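Type III restriction-modification enzyme EcoP15I Res subunit (Escherichia coli, PDB 4ZCF) is the motor and nuclease subunit of a type III restriction enzyme, which acts with its Mod partner to cleave DNA 25-27 base pairs downstream of the recognition site. Local coordinates at residues 110-115 with 121-126; 223-228 with 239-244; 97-102 with 142-147. All coordinates share one frame; numbering follows the deposited sequence.

All three contacts are buried and belong to one parallel sheet. Contacts 1 and 2 sit on neighbouring central strands, where Ile111 and Ile113 pair with Ile224, but they face opposite ways: helix 117-128 packs on one face, helix 236-242 on the other. Contact 3 lies on the same face as contact 1, at strand 143-148, which is outermost within this chain, and there Arg142 is partly exposed. The chemistry changes accordingly. Contact 1 is a sparse aliphatic join whose helix also borders AMP, and contact 2 is wholly apolar between its segments while its strand end faces the phosphate; contact 3 is away from the nucleotide and adds an arginine-asparagine bond to its aromatic packing.

Contact 1. Residues 110-115 with 121-126; sequences FIIIVP and AGTVNF. With AMP (adenosine monophosphate), chain H.
Thr123 meets the strand with both branches of its side chain, its methyl on Ile112 and its hydroxyl beside Val114. With OG1 beside the backbone N (chi1 -59°), the methyl falls anti to that nitrogen, and Thr123 CG2 lies 4.2 Å from Ile112 CG2. The hydroxyl branch runs back along the helix: OG1 hydrogen-bonds Ile119 O one turn earlier, and this bond fixes the rotation of the side chain. In that position Thr123 OG1 passes 4.1 Å from Val114 CG1, the two side chains running antiparallel alongside each other, and lies 3.3 Å from O3P of AMP. Tyr94 of helix 90-105 packs against both Ile112 and Thr123 and so closes the join from a third element.

Gly122 and Phe126, on the same helix, serve the nucleotide. Gly122 O accepts a weak hydrogen bond of 3.0 Å from AMP O3'. Phe126, with CG anti to the backbone N (chi1 -169°), lays one ring face against the ribose, with Phe126 CD2 3.8 Å from AMP C2'. The adenine begins over the rim of that face, where AMP C4 stands 4.2 Å above the plane of the Phe126 ring. With an alanine here the ring would be missing, and the ribose and the near edge of the base would probably lose an apolar wall and be freer to shift. A strand followed by a helix that borders the nucleotide cleft is characteristic of the RecA-like, P-loop NTPase fold of helicase-type motors.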
loop_
_atom_site.group_PDB
_atom_site.type_symbol
_atom_site.label_atom_id
_atom_site.label_comp_id
_atom_site.label_asym_id
_atom_site.label_seq_id
_atom_site.Cartn_x
_atom_site.Cartn_y
_atom_site.Cartn_z
ATOM N N PHE C 110 15.094 13.175 -13.289
ATOM C CA PHE C 110 15.516 12.503 -14.519
ATOM C C PHE C 110 14.635 11.285 -14.808
ATOM O O PHE C 110 14.244 10.572 -13.884
ATOM C CB PHE C 110 16.989 12.032 -14.390
ATOM C CG PHE C 110 17.994 13.069 -13.934
ATOM C CD1 PHE C 110 18.183 13.332 -12.580
ATOM C CD2 PHE C 110 18.794 13.734 -14.849
ATOM C CE1 PHE C 110 19.099 14.310 -12.159
ATOM C CE2 PHE C 110 19.724 14.696 -14.428
ATOM C CZ PHE C 110 19.871 14.975 -13.086
ATOM N N ILE C 111 14.364 11.032 -16.094
ATOM C CA ILE C 111 13.617 9.859 -16.547
ATOM C C ILE C 111 14.614 8.923 -17.278
ATOM O O ILE C 111 15.249 9.356 -18.247
ATOM C CB ILE C 111 12.336 10.187 -17.392
ATOM C CG1 ILE C 111 11.430 11.220 -16.667
ATOM C CG2 ILE C 111 11.556 8.895 -17.701
ATOM C CD1 ILE C 111 10.148 11.759 -17.474
ATOM N N ILE C 112 14.792 7.677 -16.770
ATOM C CA ILE C 112 15.646 6.662 -17.395
ATOM C C ILE C 112 14.708 5.795 -18.217
ATOM O O ILE C 112 13.900 5.052 -17.633
ATOM C CB ILE C 112 16.460 5.771 -16.399
ATOM C CG1 ILE C 112 17.465 6.587 -15.582
ATOM C CG2 ILE C 112 17.169 4.617 -17.144
ATOM C CD1 ILE C 112 18.013 5.823 -14.381
ATOM N N ILE C 113 14.807 5.883 -19.560
ATOM C CA ILE C 113 13.957 5.087 -20.427
ATOM C C ILE C 113 14.687 3.824 -20.930
ATOM O O ILE C 113 15.774 3.907 -21.513
ATOM C CB ILE C 113 13.181 5.920 -21.474
ATOM C CG1 ILE C 113 12.498 7.123 -20.775
ATOM C CG2 ILE C 113 12.144 5.036 -22.220
ATOM C CD1 ILE C 113 11.702 8.093 -21.613
ATOM N N VAL C 114 14.119 2.649 -20.592
ATOM C CA VAL C 114 14.702 1.343 -20.905
ATOM C C VAL C 114 13.797 0.573 -21.878
ATOM O O VAL C 114 12.609 0.862 -21.915
ATOM C CB VAL C 114 15.156 0.525 -19.643
ATOM C CG1 VAL C 114 16.260 1.253 -18.869
ATOM C CG2 VAL C 114 13.985 0.160 -18.730
ATOM N N PRO C 115 14.306 -0.310 -22.758
ATOM C CA PRO C 115 13.403 -0.936 -23.736
ATOM C C PRO C 115 12.814 -2.297 -23.345
ATOM O O PRO C 115 11.908 -2.797 -24.036
ATOM C CB PRO C 115 14.313 -1.102 -24.951
ATOM C CG PRO C 115 15.694 -1.329 -24.358
ATOM C CD PRO C 115 15.710 -0.737 -22.973
ATOM N N ALA C 121 15.022 -4.456 -14.705
ATOM C CA ALA C 121 15.396 -5.176 -13.482
ATOM C C ALA C 121 16.877 -4.986 -13.112
ATOM O O ALA C 121 17.181 -4.759 -11.940
ATOM C CB ALA C 121 15.046 -6.652 -13.606
ATOM N N GLY C 122 17.762 -5.032 -14.110
ATOM C CA GLY C 122 19.199 -4.839 -13.945
ATOM C C GLY C 122 19.586 -3.409 -13.616
ATOM O O GLY C 122 20.474 -3.190 -12.793
ATOM N N THR C 123 18.921 -2.422 -14.250
ATOM C CA THR C 123 19.155 -0.982 -14.009
ATOM C C THR C 123 18.729 -0.618 -12.577
ATOM O O THR C 123 19.482 0.039 -11.867
ATOM C CB THR C 123 18.463 -0.114 -15.104
ATOM O OG1 THR C 123 18.989 -0.475 -16.385
ATOM C CG2 THR C 123 18.645 1.376 -14.890
ATOM N N VAL C 124 17.534 -1.076 -12.158
ATOM C CA VAL C 124 16.985 -0.829 -10.826
ATOM C C VAL C 124 17.845 -1.480 -9.728
ATOM O O VAL C 124 18.207 -0.801 -8.768
ATOM C CB VAL C 124 15.473 -1.186 -10.774
ATOM C CG1 VAL C 124 14.925 -1.187 -9.356
ATOM C CG2 VAL C 124 14.671 -0.230 -11.663
ATOM N N ASN C 125 18.233 -2.746 -9.906
ATOM C CA ASN C 125 19.091 -3.491 -8.987
ATOM C C ASN C 125 20.352 -2.683 -8.675
ATOM O O ASN C 125 20.645 -2.416 -7.510
ATOM C CB ASN C 125 19.457 -4.849 -9.621
ATOM C CG ASN C 125 19.972 -5.890 -8.663
ATOM O OD1 ASN C 125 19.231 -6.763 -8.204
ATOM N ND2 ASN C 125 21.261 -5.847 -8.370
ATOM N N PHE C 126 21.057 -2.245 -9.728
ATOM C CA PHE C 126 22.269 -1.436 -9.647
ATOM C C PHE C 126 22.030 -0.116 -8.911
ATOM O O PHE C 126 22.803 0.219 -8.022
ATOM C CB PHE C 126 22.812 -1.183 -11.065
ATOM C CG PHE C 126 24.204 -0.589 -11.153
ATOM C CD1 PHE C 126 25.215 -1.003 -10.286
ATOM C CD2 PHE C 126 24.523 0.329 -12.150
ATOM C CE1 PHE C 126 26.494 -0.462 -10.377
ATOM C CE2 PHE C 126 25.812 0.852 -12.255
ATOM C CZ PHE C 126 26.784 0.460 -11.363
HETATM P P AMP H . 22.233 -2.098 -19.178
HETATM O O1P AMP H . 21.488 -2.599 -20.358
HETATM O O2P AMP H . 23.314 -1.276 -19.777
HETATM O O3P AMP H . 21.327 -1.095 -18.563
HETATM O "O5'" AMP H . 22.692 -3.236 -18.159
HETATM C "C5'" AMP H . 24.060 -3.390 -17.825
HETATM C "C4'" AMP H . 24.239 -3.832 -16.408
HETATM O "O4'" AMP H . 25.652 -3.960 -16.089
HETATM C "C3'" AMP H . 23.704 -2.807 -15.468
HETATM O "O3'" AMP H . 22.348 -3.127 -15.158
HETATM C "C2'" AMP H . 24.593 -2.831 -14.292
HETATM O "O2'" AMP H . 24.087 -3.725 -13.290
HETATM C "C1'" AMP H . 25.899 -3.368 -14.781
HETATM N N9 AMP H . 26.939 -2.420 -14.817
HETATM C C8 AMP H . 26.949 -1.391 -15.642
HETATM N N7 AMP H . 28.098 -0.681 -15.472
HETATM C C5 AMP H . 28.874 -1.408 -14.459
HETATM C C6 AMP H . 30.128 -1.287 -13.795
HETATM N N6 AMP H . 31.002 -0.208 -14.085
HETATM N N1 AMP H . 30.473 -2.221 -12.872
HETATM C C2 AMP H . 29.677 -3.235 -12.565
HETATM N N3 AMP H . 28.492 -3.413 -13.142
HETATM C C4 AMP H . 28.033 -2.555 -14.083
#

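Contact 2. Residues 223-228 with 239-244; sequences IIIDEP and ENIEKF. With AMP (adenosine monophosphate), chain H.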
loop_
_atom_site.group_PDB
_atom_site.type_symbol
_atom_site.label_atom_id
_atom_site.label_comp_id
_atom_site.label_asym_id
_atom_site.label_seq_id
_atom_site.Cartn_x
_atom_site.Cartn_y
_atom_site.Cartn_z
ATOM N N ILE C 223 16.083 13.307 -20.017
ATOM C CA ILE C 223 15.840 11.904 -20.365
ATOM C C ILE C 223 17.046 11.170 -20.895
ATOM O O ILE C 223 17.660 11.638 -21.839
ATOM C CB ILE C 223 14.615 11.722 -21.306
ATOM C CG1 ILE C 223 13.350 12.403 -20.749
ATOM C CG2 ILE C 223 14.383 10.239 -21.618
ATOM C CD1 ILE C 223 12.144 12.275 -21.617
ATOM N N ILE C 224 17.314 9.971 -20.327
ATOM C CA ILE C 224 18.360 9.029 -20.700
ATOM C C ILE C 224 17.720 7.887 -21.506
ATOM O O ILE C 224 16.727 7.310 -21.061
ATOM C CB ILE C 224 19.073 8.460 -19.430
ATOM C CG1 ILE C 224 19.593 9.562 -18.457
ATOM C CG2 ILE C 224 20.128 7.378 -19.757
ATOM C CD1 ILE C 224 20.761 10.435 -18.916
ATOM N N ILE C 225 18.309 7.535 -22.659
ATOM C CA ILE C 225 17.859 6.409 -23.464
ATOM C C ILE C 225 18.931 5.324 -23.521
ATOM O O ILE C 225 20.037 5.567 -24.015
ATOM C CB ILE C 225 17.242 6.804 -24.835
ATOM C CG1 ILE C 225 15.773 7.213 -24.634
ATOM C CG2 ILE C 225 17.297 5.637 -25.849
ATOM C CD1 ILE C 225 15.520 8.544 -24.776
ATOM N N ASP C 226 18.587 4.135 -22.967
ATOM C CA ASP C 226 19.400 2.925 -22.902
ATOM C C ASP C 226 19.074 2.090 -24.137
ATOM O O ASP C 226 17.903 1.766 -24.364
ATOM C CB ASP C 226 19.062 2.147 -21.616
ATOM C CG ASP C 226 20.164 1.246 -21.098
ATOM O OD1 ASP C 226 20.548 0.312 -21.817
ATOM O OD2 ASP C 226 20.583 1.431 -19.940
ATOM N N GLU C 227 20.106 1.749 -24.936
ATOM C CA GLU C 227 20.017 1.003 -26.215
ATOM C C GLU C 227 19.103 1.795 -27.181
ATOM O O GLU C 227 17.919 1.479 -27.286
ATOM C CB GLU C 227 19.571 -0.475 -26.034
ATOM C CG GLU C 227 20.131 -1.195 -24.809
ATOM C CD GLU C 227 21.568 -1.687 -24.835
ATOM O OE1 GLU C 227 22.390 -1.146 -25.612
ATOM O OE2 GLU C 227 21.880 -2.598 -24.032
ATOM N N PRO C 228 19.604 2.893 -27.815
ATOM C CA PRO C 228 18.712 3.742 -28.628
ATOM C C PRO C 228 18.177 3.124 -29.901
ATOM O O PRO C 228 17.243 3.670 -30.489
ATOM C CB PRO C 228 19.551 4.994 -28.888
ATOM C CG PRO C 228 20.944 4.541 -28.791
ATOM C CD PRO C 228 20.980 3.433 -27.795
ATOM N N GLU C 239 7.768 8.535 -30.454
ATOM C CA GLU C 239 6.788 9.626 -30.553
ATOM C C GLU C 239 6.148 9.948 -29.211
ATOM O O GLU C 239 5.881 11.119 -28.944
ATOM C CB GLU C 239 5.748 9.401 -31.667
ATOM C CG GLU C 239 6.310 9.383 -33.087
ATOM C CD GLU C 239 6.967 10.645 -33.623
ATOM O OE1 GLU C 239 6.241 11.633 -33.877
ATOM O OE2 GLU C 239 8.199 10.622 -33.850
ATOM N N ASN C 240 5.984 8.924 -28.338
ATOM C CA ASN C 240 5.449 9.069 -26.982
ATOM C C ASN C 240 6.420 9.779 -26.052
ATOM O O ASN C 240 5.964 10.524 -25.180
ATOM C CB ASN C 240 5.053 7.723 -26.387
ATOM C CG ASN C 240 3.794 7.121 -26.939
ATOM O OD1 ASN C 240 2.878 7.813 -27.392
ATOM N ND2 ASN C 240 3.704 5.809 -26.855
ATOM N N ILE C 241 7.749 9.510 -26.201
ATOM C CA ILE C 241 8.856 10.138 -25.445
ATOM C C ILE C 241 8.898 11.625 -25.820
ATOM O O ILE C 241 9.062 12.468 -24.930
ATOM C CB ILE C 241 10.223 9.413 -25.675
ATOM C CG1 ILE C 241 10.190 7.957 -25.139
ATOM C CG2 ILE C 241 11.423 10.209 -25.080
ATOM C CD1 ILE C 241 11.249 7.010 -25.705
ATOM N N GLU C 242 8.667 11.949 -27.122
ATOM C CA GLU C 242 8.585 13.348 -27.612
ATOM C C GLU C 242 7.509 14.172 -26.867
ATOM O O GLU C 242 7.702 15.366 -26.666
ATOM C CB GLU C 242 8.340 13.421 -29.130
ATOM C CG GLU C 242 9.571 13.168 -29.982
ATOM C CD GLU C 242 9.378 12.988 -31.483
ATOM O OE1 GLU C 242 8.287 13.316 -32.008
ATOM O OE2 GLU C 242 10.347 12.552 -32.144
ATOM N N LYS C 243 6.413 13.522 -26.422
ATOM C CA LYS C 243 5.313 14.150 -25.685
ATOM C C LYS C 243 5.746 14.800 -24.360
ATOM O O LYS C 243 5.012 15.648 -23.846
ATOM C CB LYS C 243 4.207 13.124 -25.394
ATOM C CG LYS C 243 3.256 12.807 -26.534
ATOM C CD LYS C 243 2.348 11.641 -26.126
ATOM C CE LYS C 243 1.339 11.296 -27.184
ATOM N NZ LYS C 243 0.826 9.910 -27.020
ATOM N N PHE C 244 6.897 14.380 -23.782
ATOM C CA PHE C 244 7.401 14.926 -22.510
ATOM C C PHE C 244 8.056 16.299 -22.630
ATOM O O PHE C 244 8.373 16.896 -21.599
ATOM C CB PHE C 244 8.391 13.962 -21.832
ATOM C CG PHE C 244 7.819 12.642 -21.393
ATOM C CD1 PHE C 244 6.665 12.588 -20.622
ATOM C CD2 PHE C 244 8.465 11.452 -21.705
ATOM C CE1 PHE C 244 6.134 11.364 -20.222
ATOM C CE2 PHE C 244 7.946 10.231 -21.290
ATOM C CZ PHE C 244 6.782 10.193 -20.553
HETATM P P AMP H . 22.233 -2.098 -19.178
HETATM O O1P AMP H . 21.488 -2.599 -20.358
HETATM O O2P AMP H . 23.314 -1.276 -19.777
HETATM O O3P AMP H . 21.327 -1.095 -18.563
HETATM O "O5'" AMP H . 22.692 -3.236 -18.159
HETATM C "C5'" AMP H . 24.060 -3.390 -17.825
HETATM C "C4'" AMP H . 24.239 -3.832 -16.408
HETATM O "O4'" AMP H . 25.652 -3.960 -16.089
HETATM C "C3'" AMP H . 23.704 -2.807 -15.468
HETATM O "O3'" AMP H . 22.348 -3.127 -15.158
HETATM C "C2'" AMP H . 24.593 -2.831 -14.292
HETATM O "O2'" AMP H . 24.087 -3.725 -13.290
HETATM C "C1'" AMP H . 25.899 -3.368 -14.781
HETATM N N9 AMP H . 26.939 -2.420 -14.817
HETATM C C8 AMP H . 26.949 -1.391 -15.642
HETATM N N7 AMP H . 28.098 -0.681 -15.472
HETATM C C5 AMP H . 28.874 -1.408 -14.459
HETATM C C6 AMP H . 30.128 -1.287 -13.795
HETATM N N6 AMP H . 31.002 -0.208 -14.085
HETATM N N1 AMP H . 30.473 -2.221 -12.872
HETATM C C2 AMP H . 29.677 -3.235 -12.565
HETATM N N3 AMP H . 28.492 -3.413 -13.142
HETATM C C4 AMP H . 28.033 -2.555 -14.083
#
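Apolar contacts alone join the two segments, and Ile223 carries most of them through its terminal methyl. Its CG1 lies anti to the carbonyl carbon (chi1 -53°) and the chain then runs straight on, delivering CD1 into the angle between Ile241 and Phe244. Ile223 CD1 comes to 4.1 Å from Ile241 CG2, the two isoleucines crossing obliquely. It also reaches 3.8 Å from Phe244 CD2, with the phenylalanine side chain lying at about a right angle to it. Two residues further along the strand, Ile225 CD1 touches the same Ile241 methyl more loosely, at 4.4 Å, so Ile241 CG2 sits across the pair of strand side chains. Ile113 of the adjacent strand and Phe231 also pack on Ile241, while Val213 and Leu216 of helix 212-217 reach Phe244.

The segments belong to a beta-alpha-beta unit in which helix 236-242 connects strand 222-226 to strand 248-253 within the parallel sheet. Asp226 and Glu227 open a DExH-type Walker B motif of the helicase superfamily, placed, as is usual in this fold, at the C-terminal end of its strand.

Polar interactions stay within each segment's own surroundings. Lys243 NZ donates to Asn240 OD1 over 3.0 Å, approaching somewhat out of the carbonyl plane, and Phe244 N bonds to Ile241 O. At the strand end, Asp226, one of the AMP-binding residues, places OD2 3.0 Å from AMP O3P, and this carboxylate oxygen is hydrogen-bonded to Tyr94. Glu227 OE2 is more distant, 3.7 Å from AMP O1P, while its OE1 forms a salt bridge with Lys90 of the nucleotide pocket.

Contact 3. Residues 97-102 with 142-147; sequences TIFDLN and RELRTY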
loop_
_atom_site.group_PDB
_atom_site.type_symbol
_atom_site.label_atom_id
_atom_site.label_comp_id
_atom_site.label_asym_id
_atom_site.label_seq_id
_atom_site.Cartn_x
_atom_site.Cartn_y
_atom_site.Cartn_z
ATOM N N THR C 97 26.936 10.790 -14.771
ATOM C CA THR C 97 26.570 12.024 -15.466
ATOM C C THR C 97 25.350 12.695 -14.786
ATOM O O THR C 97 25.344 13.913 -14.634
ATOM C CB THR C 97 26.372 11.774 -16.963
ATOM O OG1 THR C 97 27.393 10.918 -17.456
ATOM C CG2 THR C 97 26.379 13.047 -17.761
ATOM N N ILE C 98 24.346 11.896 -14.347
ATOM C CA ILE C 98 23.153 12.364 -13.630
ATOM C C ILE C 98 23.563 13.155 -12.367
ATOM O O ILE C 98 22.970 14.198 -12.062
ATOM C CB ILE C 98 22.236 11.152 -13.317
ATOM C CG1 ILE C 98 21.292 10.879 -14.484
ATOM C CG2 ILE C 98 21.469 11.307 -11.978
ATOM C CD1 ILE C 98 20.805 9.453 -14.565
ATOM N N PHE C 99 24.601 12.648 -11.660
ATOM C CA PHE C 99 25.186 13.253 -10.460
ATOM C C PHE C 99 25.949 14.495 -10.798
ATOM O O PHE C 99 25.902 15.444 -10.020
ATOM C CB PHE C 99 26.085 12.270 -9.716
ATOM C CG PHE C 99 25.324 11.295 -8.859
ATOM C CD1 PHE C 99 24.979 11.618 -7.553
ATOM C CD2 PHE C 99 24.937 10.059 -9.360
ATOM C CE1 PHE C 99 24.253 10.719 -6.765
ATOM C CE2 PHE C 99 24.216 9.161 -8.571
ATOM C CZ PHE C 99 23.878 9.499 -7.278
ATOM N N ASP C 100 26.613 14.519 -11.982
ATOM C CA ASP C 100 27.356 15.694 -12.470
ATOM C C ASP C 100 26.439 16.824 -12.957
ATOM O O ASP C 100 26.697 17.989 -12.633
ATOM C CB ASP C 100 28.459 15.316 -13.467
ATOM C CG ASP C 100 29.789 14.978 -12.813
ATOM O OD1 ASP C 100 29.926 15.190 -11.589
ATOM O OD2 ASP C 100 30.709 14.565 -13.530
ATOM N N LEU C 101 25.328 16.492 -13.641
ATOM C CA LEU C 101 24.340 17.498 -14.064
ATOM C C LEU C 101 23.627 18.072 -12.828
ATOM O O LEU C 101 23.223 19.240 -12.818
ATOM C CB LEU C 101 23.335 16.936 -15.084
ATOM C CG LEU C 101 23.902 16.638 -16.476
ATOM C CD1 LEU C 101 23.066 15.585 -17.179
ATOM C CD2 LEU C 101 24.016 17.924 -17.323
ATOM N N ASN C 102 23.546 17.261 -11.763
ATOM C CA ASN C 102 22.996 17.693 -10.497
ATOM C C ASN C 102 23.986 18.608 -9.762
ATOM O O ASN C 102 23.581 19.654 -9.254
ATOM C CB ASN C 102 22.629 16.508 -9.626
ATOM C CG ASN C 102 22.091 16.942 -8.293
ATOM O OD1 ASN C 102 22.797 16.891 -7.280
ATOM N ND2 ASN C 102 20.867 17.455 -8.276
ATOM N N ARG C 142 25.068 13.078 -1.958
ATOM C CA ARG C 142 23.752 12.971 -2.582
ATOM C C ARG C 142 23.166 11.573 -2.417
ATOM O O ARG C 142 23.898 10.585 -2.324
ATOM C CB ARG C 142 23.810 13.320 -4.084
ATOM C CG ARG C 142 24.134 14.771 -4.397
ATOM C CD ARG C 142 23.042 15.730 -3.965
ATOM N NE ARG C 142 23.281 17.083 -4.466
ATOM C CZ ARG C 142 23.969 18.020 -3.821
ATOM N NH1 ARG C 142 24.518 17.757 -2.641
ATOM N NH2 ARG C 142 24.122 19.225 -4.356
ATOM N N GLU C 143 21.825 11.506 -2.399
ATOM C CA GLU C 143 21.056 10.268 -2.278
ATOM C C GLU C 143 20.155 10.159 -3.481
ATOM O O GLU C 143 19.506 11.134 -3.838
ATOM C CB GLU C 143 20.186 10.269 -1.006
ATOM C CG GLU C 143 20.926 10.548 0.286
ATOM C CD GLU C 143 21.882 9.485 0.794
ATOM O OE1 GLU C 143 21.793 8.312 0.354
ATOM O OE2 GLU C 143 22.696 9.836 1.680
ATOM N N LEU C 144 20.106 9.000 -4.115
ATOM C CA LEU C 144 19.181 8.870 -5.220
ATOM C C LEU C 144 17.901 8.137 -4.784
ATOM O O LEU C 144 17.960 7.118 -4.089
ATOM C CB LEU C 144 19.816 8.309 -6.516
ATOM C CG LEU C 144 20.367 6.880 -6.515
ATOM C CD1 LEU C 144 19.285 5.864 -6.864
ATOM C CD2 LEU C 144 21.459 6.750 -7.542
ATOM N N ARG C 145 16.753 8.731 -5.108
ATOM C CA ARG C 145 15.430 8.177 -4.853
ATOM C C ARG C 145 15.006 7.655 -6.208
ATOM O O ARG C 145 15.122 8.359 -7.220
ATOM C CB ARG C 145 14.447 9.233 -4.299
ATOM C CG ARG C 145 14.783 9.753 -2.900
ATOM C CD ARG C 145 14.656 8.693 -1.794
ATOM N NE ARG C 145 15.419 9.076 -0.595
ATOM C CZ ARG C 145 16.714 8.817 -0.397
ATOM N NH1 ARG C 145 17.412 8.133 -1.300
ATOM N NH2 ARG C 145 17.314 9.228 0.708
ATOM N N THR C 146 14.633 6.376 -6.236
ATOM C CA THR C 146 14.278 5.664 -7.452
ATOM C C THR C 146 12.802 5.305 -7.446
ATOM O O THR C 146 12.295 4.798 -6.449
ATOM C CB THR C 146 15.309 4.539 -7.740
ATOM O OG1 THR C 146 14.960 3.819 -8.924
ATOM C CG2 THR C 146 15.479 3.594 -6.579
ATOM N N TYR C 147 12.104 5.646 -8.538
ATOM C CA TYR C 147 10.675 5.428 -8.740
ATOM C C TYR C 147 10.566 4.538 -9.960
ATOM O O TYR C 147 10.913 4.944 -11.068
ATOM C CB TYR C 147 9.937 6.776 -8.958
ATOM C CG TYR C 147 10.271 7.814 -7.911
ATOM C CD1 TYR C 147 11.338 8.688 -8.085
ATOM C CD2 TYR C 147 9.547 7.896 -6.724
ATOM C CE1 TYR C 147 11.681 9.615 -7.103
ATOM C CE2 TYR C 147 9.868 8.836 -5.742
ATOM C CZ TYR C 147 10.957 9.672 -5.925
ATOM O OH TYR C 147 11.307 10.583 -4.963
#
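Phe99 presents the edge of its ring to two residues of the strand segment. Arg142 CB lies in the plane of the ring, 3.8 Å from Phe99 CE1, so it is the aliphatic base of the arginine, not its charged end, that meets the aromatic rim. Around the same edge Leu144 CD2 comes to 3.7 Å from Phe99 CZ, the two side chains crossing at about a right angle. Phe136 stacks on the Phe99 ring, which also meets the ring of Tyr140, and helix 130-140 thereby shares in the packing. One residue on, Asp100 hydrogen-bonds through OD1 to Tyr140 OH, anchoring the helix to the residues just ahead of the strand.

The two segments come from helix 90-105 and strand 143-148, the latter outermost within this chain in the seven-stranded parallel sheet of the RecA-like ATPase fold. This strand pairs with 180-186, while Glu143 and Arg145 pack against Asn111 and Val110 of a neighbouring subunit, respectively.

Asn102, a turn beyond Phe99, supplies the polar part of the contact. Its CG is anti to the backbone N (chi1 178°), and the amide reaches out to the arginine: Arg142 NE donates to Asn102 OD1 over 2.9 Å with an N-H...O angle of 147°. The donor lies in the plane of the carbonyl, yet the amide and guanidinium planes stand 84° apart, nearly perpendicular. Bent at chi2, the Arg142 chain runs alongside the helix and sets NE beside the Asn102 amide. Asn102 ND2 donates in turn to Ile107 O, so the amide is gripped at both ends.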